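PDB 5EJR: myosin-I heavy chain from Dictyostelium discoideum, which moves along actin using ATP and acts in early phagocytosis and adhesion; this chain is a MyTH4-FERM part of its tail. Local coordinates for residues F42-D47 / K117-E122; Q110-T115 / K126-I131; K305-E310 / K406-N411. One frame throughout, in Å; residues are numbered along the deposited sequence.

Contact 1: F42-D47 / K117-E122; sequences FYFNKD and KNPKVE
F44 and K117 bury the most surface here, and Y43 and K46 extend the contact at its two ends. The F44 ring stacks on the side-chain amide of N118. The two planes are 18° apart, and N118 OD1 sits 3.7 Å above the ring plane of F44, over its centre. CB of F44 points toward segment 117-122, and chi1 of 172° sets CG anti to the backbone N. N118 ND2 comes over the CD2 side of the same ring, 3.6 Å from F44 CD2, and is hydrogen-bonded to S123 OG. The pyrrolidine ring of P119 crosses F44 at about a right angle, with P119 CD 3.5 Å from F44 CE1. At the base of the side chain, F44 CB packs against K117 O at 3.5 Å.

K117 runs beside Y43, both side chains pointing the same way. Its CE lies over one face of the tyrosine ring, toward the rim, in a CH-pi contact of 3.9 Å from K117 CE to the ring centroid of Y43. K117 NZ is farther from the ring, so any cation-pi attraction is weak at most.

K46 slides past P119 in the opposite direction, with K46 CE 3.7 Å from P119 CG. No direct hydrogen bond joins the segments, but a water bridges them. It donates to N118 OD1 at 2.7 Å and accepts from K46 NZ. N118 OD1 also accepts from K120 N, the donor lying above the carbonyl plane. N118 OD1 therefore takes two bonds above the F44 ring.

The N118 to K120 bond forms an Asx turn, and K120 is the N-cap residue of helix 121-137. The arrangement is a surface loop packed across the turn that leads into a helix of the MyTH4 domain.

Contact 2: Q110-T115 / K126-I131; sequences QAYRQT and KGFELI
T115 and F128 make the one aromatic contact over a ring face. The two side chains cross at about a right angle. T115 CB stands over one face of the F128 ring, toward the rim, in a CH-pi contact of 4.0 Å to the ring centroid. T115 OG1 is also close, 3.4 Å from F128 CZ.

Apolar packing makes up most of the rest. A111 CB points toward helix 121-137 and touches L130 CD2 at 3.8 Å. It meets I131 CG1 at nearly the same distance. I131 CD1 reaches the backbone of Y112, 4.0 Å from Y112 CA, and lies near the plane of the Y112 ring at its edge. T115 CG2 rests on the backbone of G127, 3.6 Å from G127 CA. A side chain at G127 would collide with this methyl group, so the absence of CB permits the close approach.

No hydrogen bond crosses between the two segments. Within 110-115, T115 OG1 donates to Y112 O at 2.7 Å, in the carbonyl plane and on a lone pair. The backbone N of T115 uses the same acceptor at 2.8 Å. A chi1 of 75° puts OG1 where it bonds Y112 O, while CG2, anti to the carbonyl carbon, lies against G127.

Helices 142-159 and 164-178 cover F128 further, through L152 and L169 among others. All the touching residues are buried. The chemistry implies a buried, largely apolar interface between the end region of helix 104-113 and helix 121-137. The threonine hydroxyl is satisfied by Y112 O within its own segment, while CB and CG2 pack on F128 and G127, and OG1 also touches the ring.

Contact 3: K305-E310 / K406-N411; sequences KILDQE and KLMFIN
The contact belongs to the helical central lobe of the FERM domain, where a loop before helix 311-314 packs on helix 402-416. I306 is its main apolar contributor, pointing toward the helix. Its CG1 lies anti to the backbone N (chi1 -170°) and meets L407 CD2 at 3.6 Å. Its CD1 goes on to I410 CG2, also at 3.6 Å, the two side chains crossing at about a right angle. The other branch, I306 CG2, touches N411 CB at 3.4 Å. An alanine in place of I306 would probably open a gap beside L407 and I410 and remove the apolar cover from N411 CB.

L307 slides past L407 in the opposite direction, with L307 CD2 3.9 Å from L407 CB. Its other methyl, L307 CD1, lies 3.8 Å from N411 ND2, the two side chains crossing at about a right angle. L407 CD1 reaches E310 CB, also at 3.9 Å.

A water bridges the segments: it accepts from L307 N at 2.9 Å and donates to N411 OD1 at 3.3 Å. F320 of helix 317-332 packs on both L407 and I410, and W313 touches I306. The contact seats the segment before helix 311-314 on helix 402-416 within the helical FERM central lobe.

How the contacts relate
Contacts 1 and 2 are neighbours in the MyTH4 domain, with centres 10 Å apart. Both use helix 121-137: contact 1 at the turn into it, contact 2 along its body. Their segments alternate along the chain. They also touch directly, for N45 N probably donates a hydrogen bond to Q114 OE1 at 3.2 Å. Contact 1 is at the surface and contact 2 is buried. Contact 3 lies in the FERM part, on the opposite side of the chain's centre. Its centre is about 69 Å from that of contact 1 and 61 Å from that of contact 2. Its nearest atoms are about 47 Å from contact 2, so no direct contact joins them.

Contact 1: F42-D47 / K117-E122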
loop_
_atom_site.group_PDB
_atom_site.type_symbol
_atom_site.label_atom_id
_atom_site.label_comp_id
_atom_site.label_asym_id
_atom_site.label_seq_id
_atom_site.Cartn_x
_atom_site.Cartn_y
_atom_site.Cartn_z
ATOM N N PHE A 42 -17.984 -31.821 -10.603
ATOM C CA PHE A 42 -17.821 -31.270 -9.256
ATOM C C PHE A 42 -16.682 -31.941 -8.475
ATOM O O PHE A 42 -16.414 -31.550 -7.338
ATOM C CB PHE A 42 -19.119 -31.443 -8.458
ATOM C CG PHE A 42 -20.280 -30.586 -8.890
ATOM C CD1 PHE A 42 -20.227 -29.201 -8.769
ATOM C CD2 PHE A 42 -21.456 -31.165 -9.349
ATOM C CE1 PHE A 42 -21.315 -28.409 -9.139
ATOM C CE2 PHE A 42 -22.546 -30.373 -9.711
ATOM C CZ PHE A 42 -22.469 -29.003 -9.598
ATOM N N TYR A 43 -16.039 -32.960 -9.059
ATOM C CA TYR A 43 -15.012 -33.715 -8.361
ATOM C C TYR A 43 -13.607 -33.411 -8.837
ATOM O O TYR A 43 -13.394 -33.161 -10.029
ATOM C CB TYR A 43 -15.296 -35.238 -8.441
ATOM C CG TYR A 43 -16.673 -35.684 -7.989
ATOM C CD1 TYR A 43 -17.327 -35.044 -6.939
ATOM C CD2 TYR A 43 -17.281 -36.806 -8.543
ATOM C CE1 TYR A 43 -18.598 -35.437 -6.530
ATOM C CE2 TYR A 43 -18.534 -37.240 -8.109
ATOM C CZ TYR A 43 -19.192 -36.546 -7.103
ATOM O OH TYR A 43 -20.428 -36.951 -6.661
ATOM N N PHE A 44 -12.643 -33.471 -7.895
ATOM C CA PHE A 44 -11.214 -33.262 -8.132
ATOM C C PHE A 44 -10.663 -34.206 -9.207
ATOM O O PHE A 44 -11.052 -35.369 -9.274
ATOM C CB PHE A 44 -10.401 -33.420 -6.821
ATOM C CG PHE A 44 -8.892 -33.413 -6.993
ATOM C CD1 PHE A 44 -8.197 -34.585 -7.277
ATOM C CD2 PHE A 44 -8.173 -32.223 -6.935
ATOM C CE1 PHE A 44 -6.815 -34.566 -7.506
ATOM C CE2 PHE A 44 -6.788 -32.209 -7.143
ATOM C CZ PHE A 44 -6.119 -33.379 -7.431
ATOM N N ASN A 45 -9.744 -33.694 -10.026
ATOM C CA ASN A 45 -9.020 -34.445 -11.037
ATOM C C ASN A 45 -7.626 -33.863 -11.145
ATOM O O ASN A 45 -7.459 -32.641 -11.103
ATOM C CB ASN A 45 -9.735 -34.448 -12.389
ATOM C CG ASN A 45 -9.250 -35.540 -13.310
ATOM O OD1 ASN A 45 -8.073 -35.595 -13.702
ATOM N ND2 ASN A 45 -10.145 -36.452 -13.653
ATOM N N LYS A 46 -6.626 -34.744 -11.268
ATOM C CA LYS A 46 -5.206 -34.392 -11.347
ATOM C C LYS A 46 -4.813 -33.720 -12.666
ATOM O O LYS A 46 -3.738 -33.125 -12.739
ATOM C CB LYS A 46 -4.321 -35.642 -11.115
ATOM C CG LYS A 46 -4.440 -36.286 -9.730
ATOM C CD LYS A 46 -3.456 -35.698 -8.714
ATOM C CE LYS A 46 -3.501 -36.422 -7.390
ATOM N NZ LYS A 46 -2.774 -35.679 -6.324
ATOM N N ASP A 47 -5.649 -33.853 -13.710
ATOM C CA ASP A 47 -5.400 -33.309 -15.044
ATOM C C ASP A 47 -6.021 -31.929 -15.266
ATOM O O ASP A 47 -7.146 -31.696 -14.810
ATOM C CB ASP A 47 -5.895 -34.287 -16.131
ATOM C CG ASP A 47 -5.154 -35.617 -16.188
ATOM O OD1 ASP A 47 -3.964 -35.657 -15.778
ATOM O OD2 ASP A 47 -5.749 -36.609 -16.672
ATOM N N LYS A 117 -13.353 -34.450 -3.021
ATOM C CA LYS A 117 -12.748 -35.767 -3.295
ATOM C C LYS A 117 -11.305 -35.643 -3.814
ATOM O O LYS A 117 -10.924 -36.225 -4.832
ATOM C CB LYS A 117 -13.636 -36.657 -4.201
ATOM C CG LYS A 117 -15.035 -36.918 -3.635
ATOM C CD LYS A 117 -15.846 -37.880 -4.510
ATOM C CE LYS A 117 -17.311 -37.954 -4.125
ATOM N NZ LYS A 117 -17.530 -38.575 -2.789
ATOM N N ASN A 118 -10.505 -34.877 -3.074
ATOM C CA ASN A 118 -9.102 -34.650 -3.349
ATOM C C ASN A 118 -8.315 -35.714 -2.547
ATOM O O ASN A 118 -8.533 -35.827 -1.338
ATOM C CB ASN A 118 -8.731 -33.224 -2.898
ATOM C CG ASN A 118 -7.401 -32.703 -3.372
ATOM O OD1 ASN A 118 -6.431 -33.440 -3.552
ATOM N ND2 ASN A 118 -7.324 -31.392 -3.566
ATOM N N PRO A 119 -7.398 -36.495 -3.166
ATOM C CA PRO A 119 -6.670 -37.520 -2.389
ATOM C C PRO A 119 -5.659 -36.949 -1.393
ATOM O O PRO A 119 -5.067 -37.709 -0.621
ATOM C CB PRO A 119 -5.980 -38.364 -3.470
ATOM C CG PRO A 119 -5.799 -37.428 -4.617
ATOM C CD PRO A 119 -7.014 -36.532 -4.593
ATOM N N LYS A 120 -5.443 -35.617 -1.422
ATOM C CA LYS A 120 -4.501 -34.941 -0.519
ATOM C C LYS A 120 -5.205 -33.844 0.259
ATOM O O LYS A 120 -5.769 -32.919 -0.333
ATOM C CB LYS A 120 -3.273 -34.390 -1.266
ATOM C CG LYS A 120 -2.426 -35.460 -1.944
ATOM C CD LYS A 120 -1.216 -34.865 -2.649
ATOM C CE LYS A 120 -0.302 -35.919 -3.231
ATOM N NZ LYS A 120 0.407 -36.707 -2.181
ATOM N N VAL A 121 -5.195 -33.974 1.592
ATOM C CA VAL A 121 -5.792 -33.015 2.516
ATOM C C VAL A 121 -5.017 -31.686 2.473
ATOM O O VAL A 121 -5.615 -30.636 2.695
ATOM C CB VAL A 121 -5.939 -33.610 3.952
ATOM C CG1 VAL A 121 -4.649 -33.504 4.766
ATOM C CG2 VAL A 121 -7.109 -32.982 4.693
ATOM N N GLU A 122 -3.696 -31.748 2.136
ATOM C CA GLU A 122 -2.787 -30.601 2.053
ATOM C C GLU A 122 -2.879 -29.868 0.707
ATOM O O GLU A 122 -2.082 -28.961 0.443
ATOM C CB GLU A 122 -1.333 -30.992 2.401
ATOM C CG GLU A 122 -0.590 -31.787 1.334
ATOM C CD GLU A 122 0.859 -31.375 1.156
ATOM O OE1 GLU A 122 1.149 -30.617 0.202
ATOM O OE2 GLU A 122 1.703 -31.797 1.980
HETATM O O HOH W 1 -3.907 -33.614 -4.525
#

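Contact 2: Q110-T115 / K126-I131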
loop_
_atom_site.group_PDB
_atom_site.type_symbol
_atom_site.label_atom_id
_atom_site.label_comp_id
_atom_site.label_asym_id
_atom_site.label_seq_id
_atom_site.Cartn_x
_atom_site.Cartn_y
_atom_site.Cartn_z
ATOM N N GLN A 110 -14.426 -23.778 -10.015
ATOM C CA GLN A 110 -13.142 -24.484 -10.218
ATOM C C GLN A 110 -12.426 -24.730 -8.901
ATOM O O GLN A 110 -11.787 -25.774 -8.744
ATOM C CB GLN A 110 -12.177 -23.710 -11.125
ATOM C CG GLN A 110 -12.532 -23.672 -12.604
ATOM C CD GLN A 110 -11.494 -22.922 -13.422
ATOM O OE1 GLN A 110 -10.523 -22.350 -12.905
ATOM N NE2 GLN A 110 -11.645 -22.957 -14.735
ATOM N N ALA A 111 -12.466 -23.726 -7.980
ATOM C CA ALA A 111 -11.777 -23.813 -6.696
ATOM C C ALA A 111 -12.462 -24.880 -5.858
ATOM O O ALA A 111 -11.777 -25.762 -5.336
ATOM C CB ALA A 111 -11.799 -22.459 -5.983
ATOM N N TYR A 112 -13.804 -24.824 -5.777
ATOM C CA TYR A 112 -14.608 -25.770 -5.014
ATOM C C TYR A 112 -14.462 -27.216 -5.515
ATOM O O TYR A 112 -14.192 -28.114 -4.713
ATOM C CB TYR A 112 -16.091 -25.359 -4.936
ATOM C CG TYR A 112 -16.876 -26.370 -4.131
ATOM C CD1 TYR A 112 -16.798 -26.390 -2.739
ATOM C CD2 TYR A 112 -17.568 -27.405 -4.760
ATOM C CE1 TYR A 112 -17.439 -27.379 -1.992
ATOM C CE2 TYR A 112 -18.214 -28.398 -4.022
ATOM C CZ TYR A 112 -18.143 -28.382 -2.641
ATOM O OH TYR A 112 -18.779 -29.357 -1.921
ATOM N N ARG A 113 -14.635 -27.437 -6.830
ATOM C CA ARG A 113 -14.487 -28.757 -7.471
ATOM C C ARG A 113 -13.163 -29.398 -7.039
ATOM O O ARG A 113 -13.126 -30.581 -6.709
ATOM C CB ARG A 113 -14.539 -28.612 -9.005
ATOM C CG ARG A 113 -13.886 -29.749 -9.790
ATOM C CD ARG A 113 -13.354 -29.262 -11.115
ATOM N NE ARG A 113 -12.452 -30.218 -11.745
ATOM C CZ ARG A 113 -12.817 -31.077 -12.690
ATOM N NH1 ARG A 113 -14.082 -31.142 -13.085
ATOM N NH2 ARG A 113 -11.924 -31.885 -13.242
ATOM N N GLN A 114 -12.086 -28.606 -6.998
ATOM C CA GLN A 114 -10.784 -29.152 -6.653
ATOM C C GLN A 114 -10.627 -29.495 -5.150
ATOM O O GLN A 114 -9.695 -30.211 -4.793
ATOM C CB GLN A 114 -9.679 -28.249 -7.182
ATOM C CG GLN A 114 -9.551 -28.297 -8.717
ATOM C CD GLN A 114 -9.062 -29.635 -9.239
ATOM O OE1 GLN A 114 -9.841 -30.538 -9.568
ATOM N NE2 GLN A 114 -7.758 -29.797 -9.306
ATOM N N THR A 115 -11.583 -29.080 -4.302
ATOM C CA THR A 115 -11.582 -29.409 -2.861
ATOM C C THR A 115 -12.412 -30.682 -2.582
ATOM O O THR A 115 -12.262 -31.285 -1.523
ATOM C CB THR A 115 -12.152 -28.257 -2.003
ATOM O OG1 THR A 115 -13.572 -28.212 -2.122
ATOM C CG2 THR A 115 -11.538 -26.906 -2.315
ATOM N N LYS A 126 -5.904 -25.755 0.802
ATOM C CA LYS A 126 -5.414 -24.671 -0.050
ATOM C C LYS A 126 -6.523 -24.211 -1.003
ATOM O O LYS A 126 -6.613 -23.023 -1.329
ATOM C CB LYS A 126 -4.173 -25.126 -0.843
ATOM C CG LYS A 126 -2.872 -25.059 -0.046
ATOM C CD LYS A 126 -1.768 -25.816 -0.769
ATOM C CE LYS A 126 -0.433 -25.746 -0.077
ATOM N NZ LYS A 126 0.646 -26.324 -0.930
ATOM N N GLY A 127 -7.364 -25.164 -1.420
ATOM C CA GLY A 127 -8.526 -24.910 -2.254
ATOM C C GLY A 127 -9.510 -24.075 -1.478
ATOM O O GLY A 127 -10.039 -23.092 -2.006
ATOM N N PHE A 128 -9.710 -24.406 -0.184
ATOM C CA PHE A 128 -10.580 -23.581 0.659
ATOM C C PHE A 128 -9.952 -22.210 1.008
ATOM O O PHE A 128 -10.690 -21.236 1.156
ATOM C CB PHE A 128 -11.041 -24.328 1.918
ATOM C CG PHE A 128 -12.101 -25.370 1.634
ATOM C CD1 PHE A 128 -13.352 -25.002 1.157
ATOM C CD2 PHE A 128 -11.845 -26.720 1.844
ATOM C CE1 PHE A 128 -14.324 -25.970 0.877
ATOM C CE2 PHE A 128 -12.821 -27.685 1.570
ATOM C CZ PHE A 128 -14.053 -27.304 1.087
ATOM N N GLU A 129 -8.605 -22.136 1.114
ATOM C CA GLU A 129 -7.879 -20.870 1.375
ATOM C C GLU A 129 -8.127 -19.899 0.206
ATOM O O GLU A 129 -8.350 -18.697 0.418
ATOM C CB GLU A 129 -6.370 -21.125 1.512
ATOM C CG GLU A 129 -5.978 -21.766 2.835
ATOM C CD GLU A 129 -4.509 -22.105 2.975
ATOM O OE1 GLU A 129 -3.862 -22.392 1.943
ATOM O OE2 GLU A 129 -4.011 -22.115 4.122
ATOM N N LEU A 130 -8.146 -20.449 -1.026
ATOM C CA LEU A 130 -8.440 -19.694 -2.246
ATOM C C LEU A 130 -9.873 -19.185 -2.199
ATOM O O LEU A 130 -10.092 -18.025 -2.511
ATOM C CB LEU A 130 -8.167 -20.549 -3.508
ATOM C CG LEU A 130 -8.651 -20.014 -4.883
ATOM C CD1 LEU A 130 -8.050 -18.653 -5.213
ATOM C CD2 LEU A 130 -8.291 -20.978 -5.971
ATOM N N ILE A 131 -10.833 -20.005 -1.731
ATOM C CA ILE A 131 -12.238 -19.580 -1.620
ATOM C C ILE A 131 -12.347 -18.397 -0.646
ATOM O O ILE A 131 -13.087 -17.437 -0.904
ATOM C CB ILE A 131 -13.166 -20.762 -1.241
ATOM C CG1 ILE A 131 -13.262 -21.765 -2.421
ATOM C CG2 ILE A 131 -14.545 -20.269 -0.821
ATOM C CD1 ILE A 131 -13.811 -23.175 -2.074
#

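Contact 3: K305-E310 / K406-N411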
loop_
_atom_site.group_PDB
_atom_site.type_symbol
_atom_site.label_atom_id
_atom_site.label_comp_id
_atom_site.label_asym_id
_atom_site.label_seq_id
_atom_site.Cartn_x
_atom_site.Cartn_y
_atom_site.Cartn_z
ATOM N N LYS A 305 7.527 32.380 11.567
ATOM C CA LYS A 305 7.120 32.900 12.887
ATOM C C LYS A 305 7.374 31.888 14.021
ATOM O O LYS A 305 6.887 32.076 15.136
ATOM C CB LYS A 305 5.611 33.279 12.843
ATOM C CG LYS A 305 5.332 34.390 11.846
ATOM C CD LYS A 305 3.879 34.807 11.846
ATOM C CE LYS A 305 3.663 36.006 10.946
ATOM N NZ LYS A 305 2.216 36.228 10.677
ATOM N N ILE A 306 8.082 30.787 13.735
ATOM C CA ILE A 306 8.293 29.709 14.711
ATOM C C ILE A 306 8.846 30.188 16.096
ATOM O O ILE A 306 8.366 29.722 17.129
ATOM C CB ILE A 306 9.149 28.570 14.104
ATOM C CG1 ILE A 306 9.170 27.322 15.031
ATOM C CG2 ILE A 306 10.543 29.036 13.704
ATOM C CD1 ILE A 306 9.866 26.040 14.426
ATOM N N LEU A 307 9.825 31.103 16.110
ATOM C CA LEU A 307 10.414 31.589 17.341
ATOM C C LEU A 307 9.444 32.431 18.176
ATOM O O LEU A 307 9.600 32.497 19.394
ATOM C CB LEU A 307 11.724 32.368 17.071
ATOM C CG LEU A 307 12.864 31.528 16.409
ATOM C CD1 LEU A 307 14.058 32.412 16.057
ATOM C CD2 LEU A 307 13.318 30.418 17.343
ATOM N N ASP A 308 8.442 33.028 17.528
ATOM C CA ASP A 308 7.453 33.846 18.225
ATOM C C ASP A 308 6.117 33.135 18.393
ATOM O O ASP A 308 5.201 33.730 18.952
ATOM C CB ASP A 308 7.304 35.220 17.556
ATOM C CG ASP A 308 8.591 36.043 17.600
ATOM O OD1 ASP A 308 9.158 36.205 18.698
ATOM O OD2 ASP A 308 9.040 36.494 16.537
ATOM N N GLN A 309 6.002 31.858 17.921
ATOM C CA GLN A 309 4.788 31.039 18.069
ATOM C C GLN A 309 5.194 29.608 18.431
ATOM O O GLN A 309 4.678 28.629 17.861
ATOM C CB GLN A 309 3.951 31.030 16.789
ATOM C CG GLN A 309 3.667 32.388 16.181
ATOM C CD GLN A 309 2.764 32.263 14.978
ATOM O OE1 GLN A 309 2.845 31.320 14.181
ATOM N NE2 GLN A 309 1.867 33.218 14.832
ATOM N N GLU A 310 6.105 29.491 19.400
ATOM C CA GLU A 310 6.707 28.212 19.827
ATOM C C GLU A 310 5.700 27.136 20.197
ATOM O O GLU A 310 5.924 25.982 19.845
ATOM C CB GLU A 310 7.739 28.401 20.966
ATOM C CG GLU A 310 7.153 28.804 22.311
ATOM C CD GLU A 310 8.133 29.355 23.329
ATOM O OE1 GLU A 310 8.762 30.400 23.043
ATOM O OE2 GLU A 310 8.226 28.777 24.439
ATOM N N LYS A 406 16.487 23.653 18.793
ATOM C CA LYS A 406 15.750 22.894 17.792
ATOM C C LYS A 406 14.825 23.840 16.980
ATOM O O LYS A 406 14.795 23.754 15.748
ATOM C CB LYS A 406 14.991 21.712 18.436
ATOM C CG LYS A 406 15.920 20.625 19.035
ATOM C CD LYS A 406 15.136 19.571 19.785
ATOM C CE LYS A 406 16.033 18.711 20.636
ATOM N NZ LYS A 406 15.280 17.641 21.320
ATOM N N LEU A 407 14.217 24.830 17.664
ATOM C CA LEU A 407 13.353 25.831 17.026
ATOM C C LEU A 407 14.167 26.757 16.134
ATOM O O LEU A 407 13.701 27.121 15.058
ATOM C CB LEU A 407 12.592 26.666 18.094
ATOM C CG LEU A 407 11.520 25.935 18.913
ATOM C CD1 LEU A 407 11.123 26.736 20.152
ATOM C CD2 LEU A 407 10.287 25.690 18.098
ATOM N N MET A 408 15.397 27.115 16.575
ATOM C CA MET A 408 16.329 27.987 15.850
ATOM C C MET A 408 16.775 27.259 14.577
ATOM O O MET A 408 16.879 27.874 13.522
ATOM C CB MET A 408 17.582 28.266 16.711
ATOM C CG MET A 408 17.429 29.354 17.734
ATOM S SD MET A 408 18.941 29.511 18.761
ATOM C CE MET A 408 20.087 30.236 17.582
ATOM N N PHE A 409 17.100 25.968 14.707
ATOM C CA PHE A 409 17.507 25.141 13.563
ATOM C C PHE A 409 16.360 25.094 12.530
ATOM O O PHE A 409 16.580 25.399 11.365
ATOM C CB PHE A 409 17.877 23.727 14.036
ATOM C CG PHE A 409 17.981 22.708 12.918
ATOM C CD1 PHE A 409 18.966 22.820 11.938
ATOM C CD2 PHE A 409 17.054 21.677 12.808
ATOM C CE1 PHE A 409 19.052 21.880 10.901
ATOM C CE2 PHE A 409 17.136 20.749 11.767
ATOM C CZ PHE A 409 18.124 20.870 10.810
ATOM N N ILE A 410 15.124 24.785 12.984
ATOM C CA ILE A 410 13.979 24.743 12.069
ATOM C C ILE A 410 13.738 26.111 11.427
ATOM O O ILE A 410 13.506 26.165 10.238
ATOM C CB ILE A 410 12.706 24.170 12.737
ATOM C CG1 ILE A 410 12.964 22.716 13.222
ATOM C CG2 ILE A 410 11.528 24.248 11.759
ATOM C CD1 ILE A 410 12.075 22.191 14.371
ATOM N N ASN A 411 13.847 27.192 12.195
ATOM C CA ASN A 411 13.664 28.545 11.666
ATOM C C ASN A 411 14.656 28.838 10.535
ATOM O O ASN A 411 14.291 29.388 9.504
ATOM C CB ASN A 411 13.801 29.598 12.786
ATOM C CG ASN A 411 13.610 31.015 12.268
ATOM O OD1 ASN A 411 12.575 31.395 11.686
ATOM N ND2 ASN A 411 14.641 31.791 12.392
HETATM O O HOH W 2 10.629 32.828 13.868
#